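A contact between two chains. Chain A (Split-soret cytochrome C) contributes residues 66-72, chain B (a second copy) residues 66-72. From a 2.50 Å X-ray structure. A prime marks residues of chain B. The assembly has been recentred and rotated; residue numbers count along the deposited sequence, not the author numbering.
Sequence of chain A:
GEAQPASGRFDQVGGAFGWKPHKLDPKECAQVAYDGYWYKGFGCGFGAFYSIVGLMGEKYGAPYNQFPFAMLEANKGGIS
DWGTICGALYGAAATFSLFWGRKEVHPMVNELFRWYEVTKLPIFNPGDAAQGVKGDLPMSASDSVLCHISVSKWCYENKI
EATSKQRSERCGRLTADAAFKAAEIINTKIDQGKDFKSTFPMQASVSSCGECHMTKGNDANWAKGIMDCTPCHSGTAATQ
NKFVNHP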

# COMPACT_ATOMS: atom_id res chain seq x y z
N GLN A 66 7.30 -21.54 -1.14
CA GLN A 66 6.46 -21.83 0.03
C GLN A 66 5.57 -20.63 0.37
O GLN A 66 4.78 -20.67 1.32
N PHE A 67 5.73 -19.54 -0.39
CA PHE A 67 4.98 -18.31 -0.15
C PHE A 67 3.49 -18.38 -0.54
O PHE A 67 3.12 -18.96 -1.58
N PRO A 68 2.60 -17.85 0.33
CA PRO A 68 1.14 -17.84 0.06
C PRO A 68 0.83 -16.70 -0.94
O PRO A 68 0.30 -15.66 -0.57
N PHE A 69 1.15 -16.94 -2.22
CA PHE A 69 1.01 -15.92 -3.26
C PHE A 69 -0.27 -15.12 -3.38
O PHE A 69 -0.24 -13.91 -3.54
N ALA A 70 -1.41 -15.80 -3.28
CA ALA A 70 -2.69 -15.12 -3.39
C ALA A 70 -2.88 -14.04 -2.34
O ALA A 70 -3.76 -13.20 -2.48
N MET A 71 -2.03 -14.02 -1.31
CA MET A 71 -2.14 -12.99 -0.28
C MET A 71 -2.04 -11.63 -0.97
O MET A 71 -2.64 -10.64 -0.52
N LEU A 72 -1.32 -11.59 -2.09
CA LEU A 72 -1.16 -10.35 -2.83
C LEU A 72 -2.38 -9.90 -3.60
O LEU A 72 -2.37 -8.84 -4.21
N GLN B 66 5.72 -20.05 9.28
CA GLN B 66 6.68 -20.17 8.19
C GLN B 66 6.83 -18.87 7.40
O GLN B 66 7.73 -18.75 6.58
N PHE B 67 5.99 -17.88 7.70
CA PHE B 67 5.98 -16.61 6.98
C PHE B 67 7.18 -15.69 7.16
O PHE B 67 7.72 -15.56 8.26
N PRO B 68 7.65 -15.07 6.05
CA PRO B 68 8.79 -14.13 6.13
C PRO B 68 8.36 -12.75 6.66
O PRO B 68 8.40 -11.74 5.96
N PHE B 69 7.99 -12.72 7.94
CA PHE B 69 7.52 -11.52 8.61
C PHE B 69 8.21 -10.19 8.30
O PHE B 69 7.53 -9.18 8.03
N ALA B 70 9.54 -10.17 8.33
CA ALA B 70 10.30 -8.93 8.08
C ALA B 70 9.98 -8.29 6.73
O ALA B 70 10.30 -7.12 6.52
N MET B 71 9.36 -9.04 5.83
CA MET B 71 9.01 -8.48 4.54
C MET B 71 8.10 -7.27 4.78
O MET B 71 8.14 -6.28 4.03
N LEU B 72 7.32 -7.33 5.85
CA LEU B 72 6.42 -6.24 6.13
C LEU B 72 7.10 -4.94 6.47
O LEU B 72 6.45 -3.90 6.54

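The two copies meet through the same three side chains from each stretch, Phe67, Pro68 and Met71, in a small and entirely apolar contact that buries 246 Å² in all. At its centre the two Phe67 rings lie against each other. The CA-to-CB bond of each runs sideways to the partner stretch, but chi1 in the t well (-164° in chain A, -162° in chain B) and chi2 near 95° carry the ring across, so that Phe67 CE1 comes within 3.8 Å of Phe67′ CZ. The ring centroids are 5.3 Å apart and the planes are inclined at 51°, an oblique arrangement.

Each ring also fits against the proline that follows its counterpart. Pro68 points toward the other chain, and its CG, in a C-gamma endo pucker, sits at the ring edge of Phe67′, 3.8 Å from CE1; the reciprocal contact, Phe67 CE1 to Pro68′ CG, has the same length.

Met71 and Met71′ likewise point toward the partner, with chi1 and chi2 both t, extending the thioether to the opposing phenylalanine. Met71 SD lies 3.9 Å from Phe67′ CE1, and Met71′ SD is slightly farther, 4.2 Å, from Phe67 CE1; both sulfurs approach obliquely. A chi3 near 100° leaves the two methyl groups facing across the contact, Met71 CE to Met71′ CE at 4.3 Å.

Within each stretch, Met71 N donates to Pro68 O at 2.9 Å, a backbone hydrogen bond that links the two residues whose side chains both meet CE1 of the opposing phenylalanine. Leu72 brings its end nearer but stays beyond contact distance, while Phe69 and Ala70 are out of reach.

Farther out, Gln66 and Gln66′ are exposed and adopt m rotamers at chi1 and chi2. Neither touches the opposite stretch, and each NE2 is hydrogen-bonded elsewhere in the structure. No hydrogen bond joins the two stretches.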

# COMPACT_ATOMS: atom_id res chain seq x y z
CB GLN A 66 7.33 -22.19 1.24
CG GLN A 66 8.17 -23.44 1.10
CD GLN A 66 7.35 -24.69 0.84
OE1 GLN A 66 6.57 -25.14 1.69
NE2 GLN A 66 7.52 -25.25 -0.35
CB PHE A 67 5.65 -17.15 -0.88
CG PHE A 67 5.20 -15.80 -0.41
CD1 PHE A 67 5.91 -15.13 0.59
CD2 PHE A 67 4.06 -15.21 -0.95
CE1 PHE A 67 5.50 -13.88 1.04
CE2 PHE A 67 3.63 -13.96 -0.52
CZ PHE A 67 4.36 -13.29 0.48
CB PRO A 68 0.55 -17.58 1.46
CG PRO A 68 1.62 -16.78 2.16
CD PRO A 68 2.90 -17.43 1.71
CB PHE A 69 1.38 -16.49 -4.64
CG PHE A 69 2.78 -17.01 -4.72
CD1 PHE A 69 3.03 -18.37 -4.72
CD2 PHE A 69 3.85 -16.14 -4.72
CE1 PHE A 69 4.32 -18.85 -4.71
CE2 PHE A 69 5.15 -16.61 -4.71
CZ PHE A 69 5.39 -17.96 -4.71
CB ALA A 70 -3.81 -16.09 -3.36
CB MET A 71 -1.02 -13.10 0.77
CG MET A 71 -1.11 -12.04 1.88
SD MET A 71 0.30 -11.98 3.03
CE MET A 71 1.25 -10.65 2.39
CB LEU A 72 0.10 -10.35 -3.69
CG LEU A 72 1.22 -10.08 -2.69
CD1 LEU A 72 2.03 -11.34 -2.51
CD2 LEU A 72 2.08 -8.92 -3.13
CB GLN B 66 6.29 -21.31 7.24
CG GLN B 66 6.33 -22.70 7.87
CD GLN B 66 7.69 -23.01 8.50
OE1 GLN B 66 8.72 -23.01 7.83
NE2 GLN B 66 7.69 -23.23 9.81
CB PHE B 67 4.69 -15.84 7.28
CG PHE B 67 4.39 -14.75 6.29
CD1 PHE B 67 3.54 -14.99 5.21
CD2 PHE B 67 5.03 -13.51 6.38
CE1 PHE B 67 3.35 -14.04 4.22
CE2 PHE B 67 4.85 -12.54 5.39
CZ PHE B 67 4.00 -12.81 4.31
CB PRO B 68 9.26 -14.06 4.66
CG PRO B 68 8.04 -14.43 3.87
CD PRO B 68 7.41 -15.53 4.69
CB PHE B 69 7.54 -11.74 10.11
CG PHE B 69 6.70 -12.89 10.55
CD1 PHE B 69 7.28 -13.97 11.19
CD2 PHE B 69 5.34 -12.90 10.29
CE1 PHE B 69 6.51 -15.06 11.56
CE2 PHE B 69 4.55 -13.97 10.66
CZ PHE B 69 5.13 -15.06 11.29
CB ALA B 70 11.80 -9.16 8.22
CB MET B 71 8.29 -9.49 3.66
CG MET B 71 7.95 -8.92 2.28
SD MET B 71 6.86 -9.97 1.34
CE MET B 71 5.24 -9.24 1.69
CB LEU B 72 5.33 -6.65 7.10
CG LEU B 72 4.38 -7.40 6.15
CD1 LEU B 72 4.30 -8.87 6.50
CD2 LEU B 72 3.01 -6.73 6.01